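Local structure of alkylhalidase CmlS (3I3L) at residues 377-380 / 381-384; 341-344 / 345-349; 463-466 / 467-471; 504-507 / 508-512. The protein is a flavin-dependent halogenase of chloramphenicol biosynthesis that carries its FAD through a covalent flavin-aspartate bond and probably acts as an oxidoreductase. One frame throughout, in Å; residues are numbered along the deposited sequence.

Interaction 1 (377-380 / 381-384)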
loop_
_atom_site.group_PDB
_atom_site.type_symbol
_atom_site.label_atom_id
_atom_site.label_comp_id
_atom_site.label_asym_id
_atom_site.label_seq_id
_atom_site.Cartn_x
_atom_site.Cartn_y
_atom_site.Cartn_z
ATOM N N PHE A 377 -12.334 -1.773 8.483
ATOM C CA PHE A 377 -11.679 -1.563 9.769
ATOM C C PHE A 377 -12.268 -0.431 10.588
ATOM O O PHE A 377 -12.541 -0.626 11.772
ATOM C CB PHE A 377 -10.161 -1.429 9.680
ATOM C CG PHE A 377 -9.483 -2.721 9.523
ATOM C CD1 PHE A 377 -9.334 -3.302 8.261
ATOM C CD2 PHE A 377 -8.999 -3.387 10.635
ATOM C CE1 PHE A 377 -8.700 -4.546 8.116
ATOM C CE2 PHE A 377 -8.369 -4.610 10.496
ATOM C CZ PHE A 377 -8.225 -5.191 9.223
ATOM N N TYR A 378 -12.481 0.740 9.977
ATOM C CA TYR A 378 -13.077 1.831 10.746
ATOM C C TYR A 378 -14.489 1.419 11.283
ATOM O O TYR A 378 -14.818 1.673 12.424
ATOM C CB TYR A 378 -13.139 3.135 9.966
ATOM C CG TYR A 378 -11.839 3.872 9.933
ATOM C CD1 TYR A 378 -11.139 4.119 11.080
ATOM C CD2 TYR A 378 -11.289 4.317 8.748
ATOM C CE1 TYR A 378 -9.945 4.814 11.073
ATOM C CE2 TYR A 378 -10.052 5.032 8.736
ATOM C CZ TYR A 378 -9.405 5.240 9.902
ATOM O OH TYR A 378 -8.182 5.929 9.943
ATOM N N THR A 379 -15.315 0.796 10.430
ATOM C CA THR A 379 -16.620 0.335 10.871
ATOM C C THR A 379 -16.563 -0.610 12.103
ATOM O O THR A 379 -17.406 -0.499 12.997
ATOM C CB THR A 379 -17.400 -0.300 9.712
ATOM O OG1 THR A 379 -17.442 0.664 8.668
ATOM C CG2 THR A 379 -18.853 -0.635 10.130
ATOM N N PHE A 380 -15.581 -1.510 12.152
ATOM C CA PHE A 380 -15.457 -2.441 13.291
ATOM C C PHE A 380 -15.156 -1.718 14.560
ATOM O O PHE A 380 -15.719 -2.057 15.626
ATOM C CB PHE A 380 -14.348 -3.500 13.086
ATOM C CG PHE A 380 -14.600 -4.392 11.925
ATOM C CD1 PHE A 380 -15.915 -4.718 11.562
ATOM C CD2 PHE A 380 -13.543 -4.912 11.179
ATOM C CE1 PHE A 380 -16.162 -5.540 10.461
ATOM C CE2 PHE A 380 -13.787 -5.762 10.089
ATOM C CZ PHE A 380 -15.090 -6.068 9.730
ATOM N N ALA A 381 -14.275 -0.731 14.485
ATOM C CA ALA A 381 -13.988 0.045 15.703
ATOM C C ALA A 381 -15.163 0.924 16.132
ATOM O O ALA A 381 -15.296 1.239 17.318
ATOM C CB ALA A 381 -12.766 0.897 15.547
ATOM N N SER A 382 -15.994 1.314 15.170
ATOM C CA SER A 382 -17.085 2.239 15.443
ATOM C C SER A 382 -18.175 1.602 16.349
ATOM O O SER A 382 -18.921 2.327 17.012
ATOM C CB SER A 382 -17.703 2.795 14.164
ATOM O OG SER A 382 -18.450 1.780 13.500
ATOM N N PHE A 383 -18.223 0.272 16.387
ATOM C CA PHE A 383 -19.165 -0.438 17.251
ATOM C C PHE A 383 -18.849 -0.267 18.730
ATOM O O PHE A 383 -19.748 -0.323 19.579
ATOM C CB PHE A 383 -19.208 -1.921 16.883
ATOM C CG PHE A 383 -19.836 -2.164 15.534
ATOM C CD1 PHE A 383 -21.113 -1.664 15.257
ATOM C CD2 PHE A 383 -19.165 -2.867 14.554
ATOM C CE1 PHE A 383 -21.718 -1.873 14.006
ATOM C CE2 PHE A 383 -19.766 -3.056 13.284
ATOM C CZ PHE A 383 -21.027 -2.562 13.020
ATOM N N THR A 384 -17.580 -0.025 19.059
ATOM C CA THR A 384 -17.232 0.147 20.447
ATOM C C THR A 384 -16.636 1.506 20.753
ATOM O O THR A 384 -16.318 1.787 21.912
ATOM C CB THR A 384 -16.327 -0.945 20.964
ATOM O OG1 THR A 384 -15.140 -0.976 20.176
ATOM C CG2 THR A 384 -17.080 -2.321 20.895
HETATM O O HOH W 1 -15.097 -2.502 18.237
#
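Ser-382 turns its hydroxyl back onto the helix and donates from OG to Thr-379 O at 2.6 Å. Its chi1 of 71° sets OG between the backbone N and the carbonyl carbon, which brings the hydroxyl to a carbonyl three residues earlier. The donor meets that oxygen from the flank, at a C=O...OG angle of 120°. A weak bond from Ser-382 N reaches the same oxygen. Ser-382 OG is also bonded to Arg-403 of helix 400-406. The regular helical bonds run from Ala-381 N to Phe-377 O at 3.2 Å and from Ser-382 N to Tyr-378 O at 3.0 Å. The Phe-383 ring makes two kinds of contact. One face lies over Thr-379 O, with CD2 at 3.3 Å from that oxygen; its far end, CE2 and CZ, makes the apolar contact with the methyl CG2 of Thr-379. An alanine in place of Phe-383 is likely to leave Thr-379 CG2 and the Thr-379 carbonyl without their ring cover. A water joins Phe-380 O, to which it donates at 2.7 Å, with Thr-384 OG1, which is also bonded to Gln-100 N. This is the last part of helix 352-382. Tyr-378 OH bonds Asp-321; the tyrosine side chain is about 11 Å from FAD. Phe-377 and Phe-380 pack on helix 430-439, while Thr-379 and Phe-383 lie against helix 400-406.

Interaction 2 (341-344 / 345-349)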
loop_
_atom_site.group_PDB
_atom_site.type_symbol
_atom_site.label_atom_id
_atom_site.label_comp_id
_atom_site.label_asym_id
_atom_site.label_seq_id
_atom_site.Cartn_x
_atom_site.Cartn_y
_atom_site.Cartn_z
ATOM N N ALA A 341 7.329 1.676 -17.131
ATOM C CA ALA A 341 6.382 2.194 -18.121
ATOM C C ALA A 341 7.082 3.112 -19.116
ATOM O O ALA A 341 6.838 3.026 -20.323
ATOM C CB ALA A 341 5.228 2.987 -17.402
ATOM N N ILE A 342 7.912 4.038 -18.570
ATOM C CA ILE A 342 8.655 4.964 -19.435
ATOM C C ILE A 342 9.613 4.150 -20.375
ATOM O O ILE A 342 9.708 4.402 -21.575
ATOM C CB ILE A 342 9.393 5.972 -18.585
ATOM C CG1 ILE A 342 8.402 7.048 -18.000
ATOM C CG2 ILE A 342 10.453 6.751 -19.469
ATOM C CD1 ILE A 342 9.051 7.825 -16.884
ATOM N N ASP A 343 10.275 3.145 -19.820
ATOM C CA ASP A 343 11.134 2.281 -20.632
ATOM C C ASP A 343 10.395 1.591 -21.764
ATOM O O ASP A 343 10.848 1.566 -22.914
ATOM C CB ASP A 343 11.835 1.229 -19.741
ATOM C CG ASP A 343 12.785 0.345 -20.537
ATOM O OD1 ASP A 343 13.693 0.881 -21.217
ATOM O OD2 ASP A 343 12.606 -0.875 -20.514
ATOM N N ARG A 344 9.232 1.028 -21.457
ATOM C CA ARG A 344 8.455 0.348 -22.477
ATOM C C ARG A 344 7.992 1.269 -23.566
ATOM O O ARG A 344 7.977 0.900 -24.736
ATOM C CB ARG A 344 7.251 -0.353 -21.828
ATOM C CG ARG A 344 6.461 -1.215 -22.734
ATOM C CD ARG A 344 7.083 -2.566 -22.939
ATOM N NE ARG A 344 6.413 -3.302 -24.014
ATOM C CZ ARG A 344 6.790 -4.499 -24.482
ATOM N NH1 ARG A 344 7.794 -5.160 -23.940
ATOM N NH2 ARG A 344 6.126 -5.038 -25.500
ATOM N N ILE A 345 7.547 2.467 -23.211
ATOM C CA ILE A 345 7.042 3.379 -24.225
ATOM C C ILE A 345 8.202 3.862 -25.106
ATOM O O ILE A 345 8.032 4.110 -26.269
ATOM C CB ILE A 345 6.323 4.608 -23.595
ATOM C CG1 ILE A 345 5.031 4.177 -22.870
ATOM C CG2 ILE A 345 6.036 5.696 -24.687
ATOM C CD1 ILE A 345 4.499 5.252 -21.877
ATOM N N THR A 346 9.363 4.044 -24.501
ATOM C CA THR A 346 10.534 4.535 -25.193
ATOM C C THR A 346 10.957 3.546 -26.320
ATOM O O THR A 346 11.335 3.999 -27.394
ATOM C CB THR A 346 11.708 4.743 -24.218
ATOM O OG1 THR A 346 11.347 5.761 -23.261
ATOM C CG2 THR A 346 12.982 5.183 -25.013
ATOM N N ARG A 347 10.878 2.242 -26.044
ATOM C CA ARG A 347 11.313 1.187 -26.948
ATOM C C ARG A 347 10.179 0.729 -27.860
ATOM O O ARG A 347 10.447 0.142 -28.919
ATOM C CB ARG A 347 11.897 -0.010 -26.165
ATOM C CG ARG A 347 13.152 0.351 -25.300
ATOM C CD ARG A 347 13.786 -0.890 -24.591
ATOM N NE ARG A 347 12.974 -1.377 -23.475
ATOM C CZ ARG A 347 12.196 -2.453 -23.499
ATOM N NH1 ARG A 347 12.159 -3.222 -24.567
ATOM N NH2 ARG A 347 11.446 -2.769 -22.423
ATOM N N HIS A 348 8.912 1.005 -27.473
ATOM C CA HIS A 348 7.758 0.602 -28.284
ATOM C C HIS A 348 6.687 1.693 -28.238
ATOM O O HIS A 348 5.720 1.626 -27.425
ATOM C CB HIS A 348 7.112 -0.677 -27.738
ATOM C CG HIS A 348 8.065 -1.810 -27.539
ATOM N ND1 HIS A 348 8.338 -2.737 -28.524
ATOM C CD2 HIS A 348 8.795 -2.175 -26.460
ATOM C CE1 HIS A 348 9.206 -3.618 -28.061
ATOM N NE2 HIS A 348 9.512 -3.296 -26.815
ATOM N N GLY A 349 6.859 2.706 -29.079
ATOM C CA GLY A 349 6.083 3.931 -28.963
ATOM C C GLY A 349 4.641 3.739 -29.403
ATOM O O GLY A 349 3.784 4.569 -29.079
HETATM O O HOH W 2 9.953 -4.882 -21.911
#
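Ile-345 sets CG1 against Ala-341 O at 3.3 Å, and its backbone N donates to the same oxygen. Thr-346 binds Ile-342 O twice. Its N and its OG1 come from opposite faces of the carbonyl plane, OG1 at 2.7 Å; the hydroxyl also bonds Ser-24. Arg-347 follows with an i to i+4 salt bridge to Asp-343. Its NE and NH2 both reach Asp-343 OD2, at 3.0 and 2.9 Å, from above the carboxylate plane. The carboxylate lies near the guanidinium plane at its edge, and a chi3 of -73° bends the arginine back to it. Asp-343 also bonds His-47 and pairs with Arg-497, so its negative charge is probably spread over several partners. These residues form the last turns of helix 327-347 of the FAD-binding domain; Ile-342 and Ile-345 pack on strands 179-182 and 310-312. His-348 is the first residue to leave helical geometry, though its N still bonds Arg-344 O. The guanidinium of Arg-344 stacks flat on the imidazole, with centres 4.0 Å apart and planes at 21°. Arg-344 NE also pairs with Glu-351. A water accepts from Arg-344 NH1 at 3.0 Å and Arg-347 NH2 at 2.6 Å, bridging the two like charges.

Interaction 3 (463-466 / 467-471)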
loop_
_atom_site.group_PDB
_atom_site.type_symbol
_atom_site.label_atom_id
_atom_site.label_comp_id
_atom_site.label_asym_id
_atom_site.label_seq_id
_atom_site.Cartn_x
_atom_site.Cartn_y
_atom_site.Cartn_z
ATOM N N ILE A 463 -7.612 -21.794 6.663
ATOM C CA ILE A 463 -7.233 -22.629 5.531
ATOM C C ILE A 463 -8.148 -23.872 5.415
ATOM O O ILE A 463 -8.590 -24.226 4.315
ATOM C CB ILE A 463 -5.740 -23.080 5.670
ATOM C CG1 ILE A 463 -4.828 -21.843 5.669
ATOM C CG2 ILE A 463 -5.317 -24.085 4.581
ATOM C CD1 ILE A 463 -3.367 -22.096 6.112
ATOM N N SER A 464 -8.418 -24.538 6.539
ATOM C CA SER A 464 -9.290 -25.718 6.497
ATOM C C SER A 464 -10.695 -25.309 6.047
ATOM O O SER A 464 -11.375 -26.059 5.363
ATOM C CB SER A 464 -9.377 -26.404 7.876
ATOM O OG SER A 464 -8.093 -26.878 8.284
ATOM N N ASP A 465 -11.127 -24.105 6.425
ATOM C CA ASP A 465 -12.450 -23.654 5.991
ATOM C C ASP A 465 -12.471 -23.379 4.466
ATOM O O ASP A 465 -13.419 -23.752 3.765
ATOM C CB ASP A 465 -12.923 -22.435 6.784
ATOM C CG ASP A 465 -14.378 -22.117 6.509
ATOM O OD1 ASP A 465 -14.674 -20.979 6.061
ATOM O OD2 ASP A 465 -15.232 -23.028 6.721
ATOM N N LEU A 466 -11.387 -22.772 3.970
ATOM C CA LEU A 466 -11.229 -22.515 2.560
ATOM C C LEU A 466 -11.193 -23.830 1.799
ATOM O O LEU A 466 -11.847 -23.983 0.749
ATOM C CB LEU A 466 -9.940 -21.759 2.315
ATOM C CG LEU A 466 -9.528 -21.241 0.933
ATOM C CD1 LEU A 466 -8.135 -20.694 0.979
ATOM C CD2 LEU A 466 -9.529 -22.287 -0.065
ATOM N N THR A 467 -10.424 -24.777 2.323
ATOM C CA THR A 467 -10.292 -26.106 1.685
ATOM C C THR A 467 -11.620 -26.827 1.630
ATOM O O THR A 467 -11.965 -27.425 0.632
ATOM C CB THR A 467 -9.261 -26.982 2.445
ATOM O OG1 THR A 467 -7.936 -26.464 2.237
ATOM C CG2 THR A 467 -9.324 -28.437 1.965
ATOM N N LYS A 468 -12.348 -26.781 2.734
ATOM C CA LYS A 468 -13.692 -27.312 2.817
ATOM C C LYS A 468 -14.671 -26.667 1.821
ATOM O O LYS A 468 -15.548 -27.355 1.289
ATOM C CB LYS A 468 -14.217 -27.198 4.255
ATOM C CG LYS A 468 -15.717 -27.376 4.398
ATOM C CD LYS A 468 -16.113 -28.316 5.530
ATOM C CE LYS A 468 -16.489 -29.703 4.937
ATOM N NZ LYS A 468 -16.932 -30.761 5.907
ATOM N N ARG A 469 -14.546 -25.372 1.570
ATOM C CA ARG A 469 -15.521 -24.694 0.697
ATOM C C ARG A 469 -15.255 -25.067 -0.757
ATOM O O ARG A 469 -16.179 -25.447 -1.497
ATOM C CB ARG A 469 -15.519 -23.189 0.884
ATOM C CG ARG A 469 -16.180 -22.704 2.137
ATOM C CD ARG A 469 -15.633 -21.309 2.432
ATOM N NE ARG A 469 -16.257 -20.673 3.589
ATOM C CZ ARG A 469 -17.344 -19.904 3.533
ATOM N NH1 ARG A 469 -17.959 -19.651 2.368
ATOM N NH2 ARG A 469 -17.831 -19.382 4.656
ATOM N N LEU A 470 -13.990 -25.002 -1.156
ATOM C CA LEU A 470 -13.608 -25.342 -2.512
ATOM C C LEU A 470 -14.041 -26.789 -2.820
ATOM O O LEU A 470 -14.557 -27.081 -3.919
ATOM C CB LEU A 470 -12.099 -25.178 -2.708
ATOM C CG LEU A 470 -11.578 -23.731 -2.796
ATOM C CD1 LEU A 470 -10.115 -23.666 -2.658
ATOM C CD2 LEU A 470 -11.969 -23.112 -4.156
ATOM N N ASN A 471 -13.850 -27.690 -1.850
ATOM C CA ASN A 471 -14.151 -29.120 -2.072
ATOM C C ASN A 471 -15.634 -29.357 -2.237
ATOM O O ASN A 471 -16.023 -30.295 -2.937
ATOM C CB ASN A 471 -13.552 -30.030 -0.962
ATOM C CG ASN A 471 -12.027 -30.206 -1.090
ATOM O OD1 ASN A 471 -11.344 -30.520 -0.118
ATOM N ND2 ASN A 471 -11.499 -29.999 -2.287
#
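Asp-465 and Arg-469 form a salt bridge through one atom pair, with their flat groups almost perpendicular, 85° apart. This i to i+4 ion pair lies near the surface on helix 456-471; both segments fall in the C-terminal domain. Arg-469 NE donates to Asp-465 OD1 at 3.0 Å, nearly straight at 168°. The oxygen lies close to the guanidinium plane, but the nitrogen approaches from above the carboxylate plane. Asp-465 CG stands anti to the backbone N (chi1 -170°), which swings the carboxylate toward the next turn. The arginine chain runs extended from CG to NE, and its CG passes Asp-465 O at 3.4 Å. Replacing Arg-469 by an alanine would probably leave the Asp-465 carboxylate without this charged mate and freer to turn. Leu-466 and Leu-470 lie side by side and point the same way. The modelled distance between their methyls is doubtful. The buried Leu-470 packs on Thr-552, Val-555 and Met-559 of helix 551-560 and on Tyr-535 of helix 535-543. Backbone bonds run regularly along the segment, with Lys-468 N on Ser-464 O at 2.9 Å. Thr-467 N donates to Ile-463 O at 2.8 Å, and Thr-467 CB sits 3.4 Å from that oxygen.

Interaction 4 (504-507 / 508-512)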
loop_
_atom_site.group_PDB
_atom_site.type_symbol
_atom_site.label_atom_id
_atom_site.label_comp_id
_atom_site.label_asym_id
_atom_site.label_seq_id
_atom_site.Cartn_x
_atom_site.Cartn_y
_atom_site.Cartn_z
ATOM N N LEU A 504 -6.265 -14.441 -18.411
ATOM C CA LEU A 504 -7.621 -14.902 -18.592
ATOM C C LEU A 504 -8.643 -13.777 -18.440
ATOM O O LEU A 504 -8.601 -12.997 -17.484
ATOM C CB LEU A 504 -7.929 -16.062 -17.638
ATOM C CG LEU A 504 -7.803 -17.447 -18.246
ATOM C CD1 LEU A 504 -7.550 -18.466 -17.167
ATOM C CD2 LEU A 504 -9.054 -17.746 -19.031
ATOM N N ALA A 505 -9.569 -13.731 -19.396
ATOM C CA ALA A 505 -10.693 -12.807 -19.360
ATOM C C ALA A 505 -11.954 -13.432 -19.977
ATOM O O ALA A 505 -11.883 -14.457 -20.639
ATOM C CB ALA A 505 -10.318 -11.532 -20.136
ATOM N N ASN A 506 -13.095 -12.792 -19.779
ATOM C CA ASN A 506 -14.262 -13.109 -20.599
ATOM C C ASN A 506 -14.400 -12.146 -21.816
ATOM O O ASN A 506 -13.570 -11.249 -22.021
ATOM C CB ASN A 506 -15.533 -13.141 -19.745
ATOM C CG ASN A 506 -15.894 -11.784 -19.183
ATOM O OD1 ASN A 506 -16.798 -11.658 -18.354
ATOM N ND2 ASN A 506 -15.176 -10.773 -19.604
ATOM N N GLY A 507 -15.435 -12.315 -22.629
ATOM C CA GLY A 507 -15.581 -11.445 -23.792
ATOM C C GLY A 507 -15.789 -9.985 -23.409
ATOM O O GLY A 507 -15.522 -9.071 -24.187
ATOM N N GLU A 508 -16.271 -9.786 -22.192
ATOM C CA GLU A 508 -16.696 -8.495 -21.719
ATOM C C GLU A 508 -15.600 -7.943 -20.799
ATOM O O GLU A 508 -15.852 -7.264 -19.786
ATOM C CB GLU A 508 -18.059 -8.641 -21.022
ATOM C CG GLU A 508 -19.180 -9.156 -21.976
ATOM C CD GLU A 508 -19.133 -10.684 -22.270
ATOM O OE1 GLU A 508 -18.615 -11.442 -21.414
ATOM O OE2 GLU A 508 -19.620 -11.140 -23.347
ATOM N N GLY A 509 -14.364 -8.290 -21.153
ATOM C CA GLY A 509 -13.205 -7.645 -20.600
ATOM C C GLY A 509 -12.852 -7.935 -19.153
ATOM O O GLY A 509 -11.709 -7.660 -18.773
ATOM N N LEU A 510 -13.792 -8.451 -18.333
ATOM C CA LEU A 510 -13.468 -8.901 -16.944
ATOM C C LEU A 510 -12.275 -9.825 -16.975
ATOM O O LEU A 510 -12.181 -10.710 -17.839
ATOM C CB LEU A 510 -14.598 -9.677 -16.299
ATOM C CG LEU A 510 -15.459 -9.100 -15.194
ATOM C CD1 LEU A 510 -16.308 -10.228 -14.598
ATOM C CD2 LEU A 510 -14.629 -8.403 -14.134
ATOM N N ASP A 511 -11.355 -9.626 -16.040
ATOM C CA ASP A 511 -10.165 -10.439 -16.061
ATOM C C ASP A 511 -9.643 -10.788 -14.685
ATOM O O ASP A 511 -10.184 -10.362 -13.654
ATOM C CB ASP A 511 -9.075 -9.777 -16.914
ATOM C CG ASP A 511 -8.600 -8.420 -16.339
ATOM O OD1 ASP A 511 -7.880 -7.725 -17.101
ATOM O OD2 ASP A 511 -8.947 -8.034 -15.180
ATOM N N MET A 512 -8.604 -11.602 -14.711
ATOM C CA MET A 512 -7.832 -11.984 -13.534
ATOM C C MET A 512 -6.418 -11.861 -14.031
ATOM O O MET A 512 -5.926 -12.727 -14.767
ATOM C CB MET A 512 -8.148 -13.427 -13.084
ATOM C CG MET A 512 -7.431 -13.900 -11.764
ATOM S SD MET A 512 -5.900 -14.719 -12.084
ATOM C CE MET A 512 -6.348 -16.272 -12.827
#
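Asn-506 lays its side chain across the mouth of the turn, over the backbone of Glu-508 to Leu-510 and beside Leu-510 CB. Its chi1 of 66° folds CG inward over the loop. The amide group is probably turned over in the model, so its individual polar atoms carry no weight here. The Asn-506 and Glu-508 side chains cross at about a right angle, their amide and carboxylate planes 77° apart, with Glu-508 OE1 at 3.5 Å from Asn-506 CG. A bend at chi2 folds the glutamate back over Gly-507, and its CD lies 3.6 Å from Gly-507 C. Glu-508 OE2 also has a long, weak ion pair with Lys-482. The backbone between Asn-506 and Gly-509 makes a type I beta turn, closed by Gly-509 N to Asn-506 O at 3.2 Å. That donor stands well above the carbonyl plane. Gly-509 has positive phi, a conformation that glycine adopts readily. Beyond the turn, Asn-506 N bonds Leu-510 O at 3.0 Å and Met-512 N bonds Leu-504 O at 3.1 Å. Between these bonds, Ala-505 and Asp-511 form a non-hydrogen-bonded antiparallel pair, with CB atoms 3.9 Å apart. The Asp-511 carboxylate leads away from this pair to Arg-361 and Lys-486. The unit is a beta hairpin that pairs the central strand 498-506 with the short outer strand 511-512 of a three-stranded antiparallel sheet in the C-terminal domain. Ala-505 also bonds Val-484 of strand 483-491. On the opposite face from Ala-505 and Asp-511, Leu-504 touches Trp-478 of strand 473-478, and Met-512 packs on helix 551-560.

In the fold
Interactions 1, 2 and 3 each lie toward the C-terminal end of a helix, whereas interaction 4 is a hairpin turn. Interaction 1 is buried and mostly aromatic and hydroxyl in character; interaction 3 is a surface contact with one ion pair. Interactions 2 and 4 are partly buried and both contain charged groups with partners elsewhere in the fold. Helices 327-347 and 352-382 follow each other in the chain, yet interactions 1 and 2 sit on opposite sides of the chain's centre, with their own centres 45 Å apart. Interactions 3 and 4 share the C-terminal domain, and both rest on helix 551-560, through Leu-470 and Met-512. None of the four touches another.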